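PDB 4K70: UL37 from Suid herpesvirus 1, which is an inner tegument protein of the herpesvirus particle that probably acts in the control of viral trafficking, represented here by its N-terminal half. Local coordinates for residues A[286-291]-A[304-309]; A[309-314]-A[351-356]; A[319-324]-A[368-373]. One frame throughout, in Å; residues are numbered along the deposited sequence.

Contact 1: residues A[286-291]-A[304-309]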
ATOM      1  N   ARG A 286       2.263   9.510 -40.394  1.00 41.81           N
ATOM      2  CA  ARG A 286       3.599   8.950 -40.376  1.00 41.87           C
ATOM      3  C   ARG A 286       3.860   8.323 -39.015  1.00 41.36           C
ATOM      4  O   ARG A 286       3.281   8.738 -38.012  1.00 41.80           O
ATOM      5  CB  ARG A 286       4.622  10.044 -40.672  1.00 41.58           C
ATOM      6  CG  ARG A 286       4.292  10.825 -41.928  1.00 42.52           C
ATOM      7  CD  ARG A 286       5.217  12.006 -42.092  1.00 46.06           C
ATOM      8  NE  ARG A 286       6.611  11.599 -42.267  1.00 42.91           N
ATOM      9  CZ  ARG A 286       7.627  12.455 -42.341  1.00 47.94           C
ATOM     10  NH1 ARG A 286       7.400  13.764 -42.255  1.00 47.52           N
ATOM     11  NH2 ARG A 286       8.870  12.010 -42.497  1.00 43.61           N
ATOM     12  N   ARG A 287       4.705   7.303 -38.982  1.00 41.33           N
ATOM     13  CA  ARG A 287       5.065   6.689 -37.720  1.00 38.82           C
ATOM     14  C   ARG A 287       6.493   7.070 -37.376  1.00 37.38           C
ATOM     15  O   ARG A 287       7.284   7.438 -38.257  1.00 32.39           O
ATOM     16  CB  ARG A 287       4.934   5.175 -37.796  1.00 40.70           C
ATOM     17  CG  ARG A 287       6.070   4.523 -38.546  1.00 33.43           C
ATOM     18  CD  ARG A 287       5.991   3.007 -38.475  1.00 39.51           C
ATOM     19  NE  ARG A 287       6.994   2.431 -39.361  1.00 36.89           N
ATOM     20  CZ  ARG A 287       8.194   2.012 -38.977  1.00 39.37           C
ATOM     21  NH1 ARG A 287       8.550   2.057 -37.702  1.00 38.92           N
ATOM     22  NH2 ARG A 287       9.037   1.528 -39.877  1.00 42.32           N
ATOM     23  N   LEU A 288       6.813   7.006 -36.086  1.00 31.88           N
ATOM     24  CA  LEU A 288       8.167   7.258 -35.631  1.00 31.58           C
ATOM     25  C   LEU A 288       9.094   6.166 -36.160  1.00 31.31           C
ATOM     26  O   LEU A 288       8.731   4.987 -36.161  1.00 33.33           O
ATOM     27  CB  LEU A 288       8.210   7.283 -34.108  1.00 27.90           C
ATOM     28  CG  LEU A 288       7.466   8.431 -33.424  1.00 28.59           C
ATOM     29  CD1 LEU A 288       7.499   8.251 -31.917  1.00 27.36           C
ATOM     30  CD2 LEU A 288       8.073   9.775 -33.817  1.00 27.53           C
ATOM     31  N   ARG A 289      10.272   6.571 -36.624  1.00 31.17           N
ATOM     32  CA  ARG A 289      11.330   5.642 -36.994  1.00 31.43           C
ATOM     33  C   ARG A 289      11.641   4.700 -35.821  1.00 35.50           C
ATOM     34  O   ARG A 289      11.581   5.109 -34.650  1.00 29.55           O
ATOM     35  CB  ARG A 289      12.596   6.420 -37.382  1.00 30.95           C
ATOM     36  CG  ARG A 289      12.418   7.371 -38.567  1.00 30.13           C
ATOM     37  CD  ARG A 289      13.588   8.325 -38.692  1.00 30.99           C
ATOM     38  NE  ARG A 289      14.864   7.614 -38.660  1.00 33.10           N
ATOM     39  CZ  ARG A 289      16.050   8.206 -38.604  1.00 37.24           C
ATOM     40  NH1 ARG A 289      16.127   9.529 -38.590  1.00 37.72           N
ATOM     41  NH2 ARG A 289      17.158   7.479 -38.571  1.00 38.25           N
ATOM     42  N   THR A 290      11.946   3.440 -36.135  1.00 30.42           N
ATOM     43  CA  THR A 290      12.392   2.490 -35.124  1.00 29.79           C
ATOM     44  C   THR A 290      13.755   1.910 -35.499  1.00 33.78           C
ATOM     45  O   THR A 290      14.142   0.856 -35.000  1.00 32.77           O
ATOM     46  CB  THR A 290      11.369   1.354 -34.854  1.00 34.21           C
ATOM     47  OG1 THR A 290      11.059   0.668 -36.073  1.00 32.37           O
ATOM     48  CG2 THR A 290      10.061   1.902 -34.225  1.00 29.82           C
ATOM     49  N   ASP A 291      14.485   2.618 -36.362  1.00 30.05           N
ATOM     50  CA  ASP A 291      15.845   2.226 -36.725  1.00 31.86           C
ATOM     51  C   ASP A 291      16.843   2.850 -35.756  1.00 35.34           C
ATOM     52  O   ASP A 291      16.505   3.786 -35.030  1.00 33.45           O
ATOM     53  CB  ASP A 291      16.181   2.626 -38.171  1.00 32.28           C
ATOM     54  CG  ASP A 291      16.241   4.128 -38.366  1.00 32.49           C
ATOM     55  OD1 ASP A 291      15.181   4.750 -38.559  1.00 32.83           O
ATOM     56  OD2 ASP A 291      17.350   4.690 -38.330  1.00 36.39           O
ATOM     57  N   ALA A 304      13.684   4.460 -23.822  1.00 22.34           N
ATOM     58  CA  ALA A 304      12.610   3.486 -23.724  1.00 21.57           C
ATOM     59  C   ALA A 304      11.224   4.121 -23.772  1.00 24.87           C
ATOM     60  O   ALA A 304      10.230   3.413 -23.986  1.00 22.91           O
ATOM     61  CB  ALA A 304      12.762   2.635 -22.477  1.00 19.99           C
ATOM     62  N   VAL A 305      11.141   5.438 -23.572  1.00 20.82           N
ATOM     63  CA  VAL A 305       9.844   6.111 -23.663  1.00 19.88           C
ATOM     64  C   VAL A 305       9.314   6.062 -25.106  1.00 22.75           C
ATOM     65  O   VAL A 305       8.115   6.215 -25.340  1.00 21.48           O
ATOM     66  CB  VAL A 305       9.882   7.572 -23.153  1.00 23.45           C
ATOM     67  CG1 VAL A 305      10.352   8.507 -24.246  1.00 23.52           C
ATOM     68  CG2 VAL A 305       8.499   7.990 -22.663  1.00 21.72           C
ATOM     69  N   HIS A 306      10.218   5.856 -26.066  1.00 19.95           N
ATOM     70  CA  HIS A 306       9.828   5.540 -27.440  1.00 20.66           C
ATOM     71  C   HIS A 306       9.790   4.016 -27.481  1.00 20.96           C
ATOM     72  O   HIS A 306      10.734   3.370 -27.911  1.00 21.85           O
ATOM     73  CB  HIS A 306      10.872   6.106 -28.409  1.00 19.67           C
ATOM     74  CG  HIS A 306      10.598   5.817 -29.856  1.00 25.71           C
ATOM     75  ND1 HIS A 306       9.448   5.211 -30.293  1.00 25.63           N
ATOM     76  CD2 HIS A 306      11.345   6.063 -30.963  1.00 28.35           C
ATOM     77  CE1 HIS A 306       9.490   5.088 -31.612  1.00 27.64           C
ATOM     78  NE2 HIS A 306      10.625   5.600 -32.041  1.00 28.73           N
ATOM     79  N   VAL A 307       8.709   3.437 -26.968  1.00 23.41           N
ATOM     80  CA  VAL A 307       8.702   2.005 -26.675  1.00 20.78           C
ATOM     81  C   VAL A 307       8.701   1.150 -27.952  1.00 24.69           C
ATOM     82  O   VAL A 307       9.237   0.041 -27.965  1.00 27.68           O
ATOM     83  CB  VAL A 307       7.536   1.634 -25.726  1.00 23.24           C
ATOM     84  CG1 VAL A 307       6.202   1.627 -26.477  1.00 24.02           C
ATOM     85  CG2 VAL A 307       7.800   0.293 -25.023  1.00 18.56           C
ATOM     86  N   ALA A 308       8.129   1.673 -29.031  1.00 22.60           N
ATOM     87  CA  ALA A 308       8.137   0.943 -30.294  1.00 25.50           C
ATOM     88  C   ALA A 308       9.569   0.732 -30.803  1.00 25.55           C
ATOM     89  O   ALA A 308       9.900  -0.341 -31.301  1.00 26.99           O
ATOM     90  CB  ALA A 308       7.278   1.648 -31.341  1.00 23.40           C
ATOM     91  N   ALA A 309      10.421   1.745 -30.667  1.00 27.84           N
ATOM     92  CA  ALA A 309      11.824   1.604 -31.047  1.00 29.35           C
ATOM     93  C   ALA A 309      12.546   0.613 -30.137  1.00 27.48           C
ATOM     94  O   ALA A 309      13.302  -0.241 -30.598  1.00 28.42           O
ATOM     95  CB  ALA A 309      12.530   2.956 -31.010  1.00 25.29           C
TER

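Contact 2: residues A[309-314]-A[351-356]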
ATOM      1  N   ALA A 309      10.421   1.745 -30.667  1.00 27.84           N
ATOM      2  CA  ALA A 309      11.824   1.604 -31.047  1.00 29.35           C
ATOM      3  C   ALA A 309      12.546   0.613 -30.137  1.00 27.48           C
ATOM      4  O   ALA A 309      13.302  -0.241 -30.598  1.00 28.42           O
ATOM      5  CB  ALA A 309      12.530   2.956 -31.010  1.00 25.29           C
ATOM      6  N   ALA A 310      12.314   0.745 -28.840  1.00 24.87           N
ATOM      7  CA  ALA A 310      12.993  -0.083 -27.857  1.00 26.46           C
ATOM      8  C   ALA A 310      12.604  -1.544 -28.035  1.00 24.58           C
ATOM      9  O   ALA A 310      13.411  -2.438 -27.784  1.00 28.11           O
ATOM     10  CB  ALA A 310      12.671   0.401 -26.443  1.00 23.10           C
ATOM     11  N   ALA A 311      11.380  -1.777 -28.498  1.00 20.74           N
ATOM     12  CA  ALA A 311      10.892  -3.133 -28.744  1.00 24.18           C
ATOM     13  C   ALA A 311      11.300  -3.715 -30.120  1.00 26.65           C
ATOM     14  O   ALA A 311      11.171  -4.905 -30.346  1.00 27.31           O
ATOM     15  CB  ALA A 311       9.362  -3.193 -28.570  1.00 23.38           C
ATOM     16  N   ASP A 312      11.798  -2.883 -31.025  1.00 24.42           N
ATOM     17  CA  ASP A 312      12.153  -3.349 -32.358  1.00 26.41           C
ATOM     18  C   ASP A 312      13.583  -3.891 -32.363  1.00 26.36           C
ATOM     19  O   ASP A 312      14.481  -3.293 -32.946  1.00 25.78           O
ATOM     20  CB  ASP A 312      12.026  -2.214 -33.365  1.00 29.98           C
ATOM     21  CG  ASP A 312      11.939  -2.719 -34.802  1.00 35.98           C
ATOM     22  OD1 ASP A 312      12.079  -3.941 -35.017  1.00 38.45           O
ATOM     23  OD2 ASP A 312      11.746  -1.896 -35.716  1.00 36.52           O
ATOM     24  N   LEU A 313      13.772  -5.040 -31.725  1.00 24.55           N
ATOM     25  CA  LEU A 313      15.096  -5.510 -31.349  1.00 26.65           C
ATOM     26  C   LEU A 313      15.942  -5.952 -32.540  1.00 29.62           C
ATOM     27  O   LEU A 313      17.178  -6.037 -32.450  1.00 24.81           O
ATOM     28  CB  LEU A 313      14.970  -6.642 -30.333  1.00 28.44           C
ATOM     29  CG  LEU A 313      14.354  -6.217 -28.991  1.00 32.26           C
ATOM     30  CD1 LEU A 313      14.139  -7.421 -28.100  1.00 31.23           C
ATOM     31  CD2 LEU A 313      15.248  -5.209 -28.309  1.00 27.14           C
ATOM     32  N   ASP A 314      15.284  -6.237 -33.658  1.00 25.56           N
ATOM     33  CA  ASP A 314      16.021  -6.641 -34.849  1.00 28.37           C
ATOM     34  C   ASP A 314      16.763  -5.469 -35.456  1.00 27.22           C
ATOM     35  O   ASP A 314      17.760  -5.650 -36.139  1.00 27.39           O
ATOM     36  CB  ASP A 314      15.078  -7.265 -35.885  1.00 29.25           C
ATOM     37  CG  ASP A 314      14.604  -8.636 -35.472  1.00 34.32           C
ATOM     38  OD1 ASP A 314      15.409  -9.371 -34.862  1.00 34.06           O
ATOM     39  OD2 ASP A 314      13.432  -8.978 -35.745  1.00 34.40           O
ATOM     40  N   ASP A 351       5.591  -3.870 -19.379  1.00 23.03           N
ATOM     41  CA  ASP A 351       4.823  -4.980 -19.915  1.00 28.23           C
ATOM     42  C   ASP A 351       5.218  -5.293 -21.364  1.00 25.86           C
ATOM     43  O   ASP A 351       5.427  -6.449 -21.735  1.00 24.60           O
ATOM     44  CB  ASP A 351       3.326  -4.658 -19.820  1.00 30.48           C
ATOM     45  CG  ASP A 351       2.464  -5.739 -20.410  1.00 41.51           C
ATOM     46  OD1 ASP A 351       2.316  -6.800 -19.760  1.00 44.92           O
ATOM     47  OD2 ASP A 351       1.923  -5.524 -21.521  1.00 42.89           O
ATOM     48  N   LEU A 352       5.339  -4.255 -22.182  1.00 24.55           N
ATOM     49  CA  LEU A 352       5.675  -4.442 -23.590  1.00 22.95           C
ATOM     50  C   LEU A 352       7.126  -4.896 -23.800  1.00 23.65           C
ATOM     51  O   LEU A 352       7.388  -5.739 -24.640  1.00 23.84           O
ATOM     52  CB  LEU A 352       5.402  -3.159 -24.378  1.00 24.34           C
ATOM     53  CG  LEU A 352       3.938  -2.729 -24.545  1.00 25.67           C
ATOM     54  CD1 LEU A 352       3.906  -1.350 -25.182  1.00 27.91           C
ATOM     55  CD2 LEU A 352       3.161  -3.747 -25.402  1.00 29.65           C
ATOM     56  N   LEU A 353       8.065  -4.337 -23.042  1.00 21.85           N
ATOM     57  CA  LEU A 353       9.479  -4.657 -23.250  1.00 19.35           C
ATOM     58  C   LEU A 353       9.840  -6.028 -22.675  1.00 21.84           C
ATOM     59  O   LEU A 353      10.670  -6.734 -23.228  1.00 20.14           O
ATOM     60  CB  LEU A 353      10.355  -3.550 -22.684  1.00 20.17           C
ATOM     61  CG  LEU A 353      10.219  -2.260 -23.496  1.00 21.65           C
ATOM     62  CD1 LEU A 353      10.979  -1.138 -22.819  1.00 16.65           C
ATOM     63  CD2 LEU A 353      10.729  -2.479 -24.932  1.00 22.89           C
ATOM     64  N   GLU A 354       9.198  -6.412 -21.575  1.00 21.23           N
ATOM     65  CA  GLU A 354       9.329  -7.771 -21.048  1.00 19.70           C
ATOM     66  C   GLU A 354       8.945  -8.807 -22.107  1.00 26.20           C
ATOM     67  O   GLU A 354       9.725  -9.706 -22.434  1.00 23.73           O
ATOM     68  CB  GLU A 354       8.448  -7.947 -19.812  1.00 22.74           C
ATOM     69  CG  GLU A 354       8.413  -9.361 -19.263  1.00 27.39           C
ATOM     70  CD  GLU A 354       7.637  -9.475 -17.955  1.00 33.88           C
ATOM     71  OE1 GLU A 354       7.572  -8.479 -17.191  1.00 34.47           O
ATOM     72  OE2 GLU A 354       7.097 -10.572 -17.683  1.00 36.44           O
ATOM     73  N   ARG A 355       7.736  -8.678 -22.641  1.00 26.17           N
ATOM     74  CA  ARG A 355       7.282  -9.544 -23.735  1.00 23.72           C
ATOM     75  C   ARG A 355       8.277  -9.581 -24.906  1.00 24.05           C
ATOM     76  O   ARG A 355       8.677 -10.652 -25.363  1.00 26.62           O
ATOM     77  CB  ARG A 355       5.906  -9.067 -24.201  1.00 25.89           C
ATOM     78  CG  ARG A 355       5.122 -10.067 -25.036  1.00 39.82           C
ATOM     79  CD  ARG A 355       3.632 -10.014 -24.664  1.00 44.90           C
ATOM     80  NE  ARG A 355       3.159  -8.652 -24.393  1.00 45.51           N
ATOM     81  CZ  ARG A 355       2.550  -8.262 -23.272  1.00 47.01           C
ATOM     82  NH1 ARG A 355       2.311  -9.119 -22.279  1.00 44.71           N
ATOM     83  NH2 ARG A 355       2.170  -6.998 -23.140  1.00 45.46           N
ATOM     84  N   ALA A 356       8.701  -8.412 -25.369  1.00 23.40           N
ATOM     85  CA  ALA A 356       9.572  -8.324 -26.535  1.00 23.82           C
ATOM     86  C   ALA A 356      10.925  -8.997 -26.311  1.00 26.89           C
ATOM     87  O   ALA A 356      11.440  -9.692 -27.186  1.00 21.97           O
ATOM     88  CB  ALA A 356       9.773  -6.875 -26.925  1.00 24.37           C
TER

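Contact 3: residues A[319-324]-A[368-373]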
ATOM      1  N   ASP A 319      19.856   1.746 -25.147  1.00 27.54           N
ATOM      2  CA  ASP A 319      20.794   1.571 -24.049  1.00 27.93           C
ATOM      3  C   ASP A 319      20.092   1.613 -22.698  1.00 30.10           C
ATOM      4  O   ASP A 319      19.746   2.682 -22.204  1.00 27.38           O
ATOM      5  CB  ASP A 319      21.861   2.648 -24.125  1.00 30.52           C
ATOM      6  CG  ASP A 319      22.815   2.613 -22.950  1.00 35.66           C
ATOM      7  OD1 ASP A 319      22.996   1.535 -22.330  1.00 32.04           O
ATOM      8  OD2 ASP A 319      23.384   3.683 -22.665  1.00 39.64           O
ATOM      9  N   ALA A 320      19.898   0.448 -22.092  1.00 26.95           N
ATOM     10  CA  ALA A 320      19.284   0.393 -20.777  1.00 25.39           C
ATOM     11  C   ALA A 320      20.276   0.112 -19.652  1.00 24.97           C
ATOM     12  O   ALA A 320      19.875  -0.141 -18.523  1.00 24.22           O
ATOM     13  CB  ALA A 320      18.143  -0.634 -20.764  1.00 25.58           C
ATOM     14  N   THR A 321      21.570   0.150 -19.944  1.00 25.91           N
ATOM     15  CA  THR A 321      22.571  -0.131 -18.908  1.00 30.32           C
ATOM     16  C   THR A 321      22.481   0.802 -17.708  1.00 26.41           C
ATOM     17  O   THR A 321      22.485   0.351 -16.566  1.00 28.81           O
ATOM     18  CB  THR A 321      24.010  -0.116 -19.470  1.00 30.11           C
ATOM     19  OG1 THR A 321      24.287   1.166 -20.040  1.00 31.41           O
ATOM     20  CG2 THR A 321      24.148  -1.173 -20.541  1.00 27.61           C
ATOM     21  N   GLY A 322      22.390   2.102 -17.951  1.00 26.55           N
ATOM     22  CA  GLY A 322      22.293   3.044 -16.848  1.00 26.38           C
ATOM     23  C   GLY A 322      21.036   2.874 -16.004  1.00 29.72           C
ATOM     24  O   GLY A 322      21.086   2.963 -14.768  1.00 25.72           O
ATOM     25  N   VAL A 323      19.894   2.634 -16.652  1.00 27.45           N
ATOM     26  CA  VAL A 323      18.656   2.505 -15.889  1.00 24.06           C
ATOM     27  C   VAL A 323      18.657   1.209 -15.089  1.00 22.69           C
ATOM     28  O   VAL A 323      18.198   1.175 -13.950  1.00 23.02           O
ATOM     29  CB  VAL A 323      17.388   2.600 -16.765  1.00 28.79           C
ATOM     30  CG1 VAL A 323      17.407   1.555 -17.859  1.00 25.38           C
ATOM     31  CG2 VAL A 323      16.131   2.453 -15.879  1.00 26.89           C
ATOM     32  N   TRP A 324      19.201   0.153 -15.685  1.00 21.74           N
ATOM     33  CA  TRP A 324      19.309  -1.140 -15.018  1.00 20.87           C
ATOM     34  C   TRP A 324      20.234  -1.031 -13.813  1.00 22.03           C
ATOM     35  O   TRP A 324      19.972  -1.613 -12.757  1.00 19.81           O
ATOM     36  CB  TRP A 324      19.844  -2.197 -16.002  1.00 20.85           C
ATOM     37  CG  TRP A 324      20.070  -3.536 -15.381  1.00 21.55           C
ATOM     38  CD1 TRP A 324      21.171  -4.343 -15.543  1.00 21.52           C
ATOM     39  CD2 TRP A 324      19.196  -4.225 -14.464  1.00 18.98           C
ATOM     40  NE1 TRP A 324      21.019  -5.490 -14.802  1.00 23.16           N
ATOM     41  CE2 TRP A 324      19.824  -5.443 -14.133  1.00 21.08           C
ATOM     42  CE3 TRP A 324      17.941  -3.929 -13.907  1.00 19.65           C
ATOM     43  CZ2 TRP A 324      19.246  -6.365 -13.253  1.00 18.14           C
ATOM     44  CZ3 TRP A 324      17.367  -4.848 -13.040  1.00 20.57           C
ATOM     45  CH2 TRP A 324      18.014  -6.056 -12.727  1.00 21.56           C
ATOM     46  N   GLN A 368      20.396  -6.535 -24.517  1.00 25.11           N
ATOM     47  CA  GLN A 368      19.012  -6.990 -24.439  1.00 23.42           C
ATOM     48  C   GLN A 368      18.664  -7.429 -23.026  1.00 25.31           C
ATOM     49  O   GLN A 368      17.541  -7.230 -22.560  1.00 21.64           O
ATOM     50  CB  GLN A 368      18.780  -8.137 -25.418  1.00 24.75           C
ATOM     51  CG  GLN A 368      18.671  -7.682 -26.882  1.00 23.52           C
ATOM     52  CD  GLN A 368      18.736  -8.843 -27.844  1.00 28.23           C
ATOM     53  OE1 GLN A 368      18.955  -9.985 -27.434  1.00 24.43           O
ATOM     54  NE2 GLN A 368      18.546  -8.563 -29.138  1.00 26.93           N
ATOM     55  N   ARG A 369      19.630  -8.039 -22.354  1.00 24.01           N
ATOM     56  CA  ARG A 369      19.471  -8.437 -20.959  1.00 26.51           C
ATOM     57  C   ARG A 369      19.166  -7.244 -20.064  1.00 22.35           C
ATOM     58  O   ARG A 369      18.318  -7.338 -19.184  1.00 23.92           O
ATOM     59  CB  ARG A 369      20.734  -9.129 -20.457  1.00 23.82           C
ATOM     60  CG  ARG A 369      20.868 -10.571 -20.919  1.00 27.10           C
ATOM     61  CD  ARG A 369      22.228 -11.149 -20.518  1.00 30.46           C
ATOM     62  NE  ARG A 369      22.257 -12.584 -20.764  1.00 36.40           N
ATOM     63  CZ  ARG A 369      22.897 -13.162 -21.772  1.00 39.12           C
ATOM     64  NH1 ARG A 369      23.629 -12.431 -22.606  1.00 43.08           N
ATOM     65  NH2 ARG A 369      22.846 -14.480 -21.909  1.00 47.58           N
ATOM     66  N   ALA A 370      19.852  -6.126 -20.297  1.00 22.68           N
ATOM     67  CA  ALA A 370      19.629  -4.911 -19.503  1.00 23.47           C
ATOM     68  C   ALA A 370      18.196  -4.389 -19.669  1.00 21.48           C
ATOM     69  O   ALA A 370      17.570  -3.931 -18.704  1.00 22.93           O
ATOM     70  CB  ALA A 370      20.608  -3.844 -19.902  1.00 18.21           C
ATOM     71  N   VAL A 371      17.696  -4.413 -20.902  1.00 20.43           N
ATOM     72  CA  VAL A 371      16.304  -4.008 -21.161  1.00 22.50           C
ATOM     73  C   VAL A 371      15.332  -4.990 -20.519  1.00 21.35           C
ATOM     74  O   VAL A 371      14.345  -4.596 -19.887  1.00 19.95           O
ATOM     75  CB  VAL A 371      15.991  -3.951 -22.665  1.00 24.54           C
ATOM     76  CG1 VAL A 371      14.524  -3.577 -22.879  1.00 17.36           C
ATOM     77  CG2 VAL A 371      16.919  -2.965 -23.391  1.00 22.03           C
ATOM     78  N   GLY A 372      15.607  -6.282 -20.682  1.00 21.05           N
ATOM     79  CA  GLY A 372      14.712  -7.291 -20.142  1.00 19.47           C
ATOM     80  C   GLY A 372      14.678  -7.295 -18.626  1.00 19.18           C
ATOM     81  O   GLY A 372      13.610  -7.374 -18.016  1.00 19.87           O
ATOM     82  N   CYS A 373      15.857  -7.265 -18.013  1.00 18.87           N
ATOM     83  CA  CYS A 373      15.950  -7.154 -16.561  1.00 20.61           C
ATOM     84  C   CYS A 373      15.182  -5.948 -16.036  1.00 21.40           C
ATOM     85  O   CYS A 373      14.406  -6.063 -15.094  1.00 20.79           O
ATOM     86  CB  CYS A 373      17.420  -7.059 -16.134  1.00 19.33           C
ATOM     87  SG  CYS A 373      18.238  -8.686 -16.168  1.00 22.49           S
TER

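Contact 1: residues A[286-291]-A[304-309]
His306, the N-cap residue of helix 307-311, reaches across to the extended loop segment 286-291, and it and Thr290 carry the contact in about equal measure. Its ring is swung out with CG anti to the backbone N (chi1 179°), and NE2 donates to the carbonyl oxygen of Arg289 over 2.8 Å. The bond is short and fairly straight (160° at the hydrogen); the oxygen lies close to the ring plane, and the nitrogen sits nearly along the C=O axis. Leu288 packs on one face: its CD1 stands 4.0 Å from the centroid of the His306 ring in a CH-pi contact, while CB lies 3.6 Å from CE1 of His306. Ala309 CB lies over the opposite face toward the rim, so the imidazole is held between two aliphatic groups. Leu213 of helix 208-223 also touches it. Beside the ring, Thr290 turns its methyl CG2 onto the first turn of the helix, 3.6 Å from Ala309 N, and its hydroxyl OG1 bonds with Asp312 OD2.

The outer side is looser and polar. CB of Arg289 points away from segment 304-309, and the guanidinium grips the partly exposed Asp291 side-on, NE to OD1 at 2.9 Å and NH2 to OD2 at 2.8 Å. Because NE2 of His306 donates, it must carry a proton; the bond fixes the ring's rotation and supplies a donor to the Arg289 carbonyl in a loop without regular structure.

Contact 2: residues A[309-314]-A[351-356]
The end of helix 307-311 and the turn that follows it approach helix 347-358 most closely at Ala311 and Ala356, whose CA atoms lie 5.8 Å apart, with no hydrogen bond passing between the two segments. Small side chains make this spacing possible. CB of Ala356 points at the flank of the Ala311 methyl, 4.1 Å from its CB. One turn earlier on helix 347-358, Leu353 extends along the gap with CG anti to its carbonyl carbon (chi1 -69°), which brings CD2 against Ala310 and Ala311: it lies 3.8 Å from CB of Ala310 and 3.7 Å from the backbone N of Ala311. A single leucine methyl thus touches two consecutive residues, including the peptide that joins them.

The contact joins two helices in a part of UL37 built of helices and loops, without strands. Beyond Ala311 the chain leaves the helix through an inverse gamma turn centred on Asp312. CB of Asp312 points away from segment 351-356, that of Leu313 toward it. Leu313 takes the same rotamer as Leu353 and sets CD1 3.6 Å from the carbonyl oxygen of Ala356, so that at Ala356 it meets the backbone; the side chain of Val357 adds to its packing.

Asp312 bonds through OD1 with His315 ND1, and Asp314 forms a salt bridge through OD1 with Arg360 NH1. Asp312 and Asp314 both belong to a calcium site observed in this protein, although that ion is absent from the present chain.

Contact 3: residues A[319-324]-A[368-373]
Trp324, in the first turn of helix 321-329, lays its indole against the side of helix 366-385. With CG anti to the backbone N (chi1 176°) and chi2 at -135°, the six-membered ring offers a face to Cys373. The CB of Cys373 stands 3.4 Å from the centroid of that ring, only 9° off its normal, in a close CH-pi contact. Cys373 SG, anti to its own carbonyl carbon, lies obliquely 4.4 Å from the same centroid, a sulfur-aromatic contact secondary to that of CB. NE1 of the indole hydrogen-bonds to a bound glycerol, probably from the crystallisation liquor.

At the start of the helix the N-cap residue Ala320 points its CB at the neighbouring helix, 3.7 Å from CG2 of Val371 and 4.1 Å from CB of Ala370. Val371 has CG1 anti to its backbone N, which leaves CG2 as the branch facing Ala320. Ala370 lies between Ala320 and Trp324, within range of CB of each.

Asp319 closes the turn before the helix. Its OD1 accepts the backbone N of Thr321 in an Asx turn and also the hydroxyl OG1 of Thr321 at 2.7 Å. Thr321 N and OG1 are thus both taken up within their own segment; no hydrogen bond crosses to segment 368-373, and apolar and aromatic contacts alone join the two.

In the fold
Following the chain from the N terminus, contact 1 comes first, closing a short loop of 12 residues without helix or strand and bringing segment 286-291 back onto the start of helix 307-311. Contact 2 opens on the same helix, sharing Ala309, and closes a longer, largely helical excursion at helix 347-358. Contacts 1 and 2 meet at a hydrogen bond, and Val307 packs on Leu352 and Leu353. Contact 3 opens inside the span of contact 2 and closes after it, so the two cross: helices 307-311 and 321-329 pair in order with helices 347-358 and 366-385. Leu353 packs on Val371 between them. Contacts 1 and 3 do not touch.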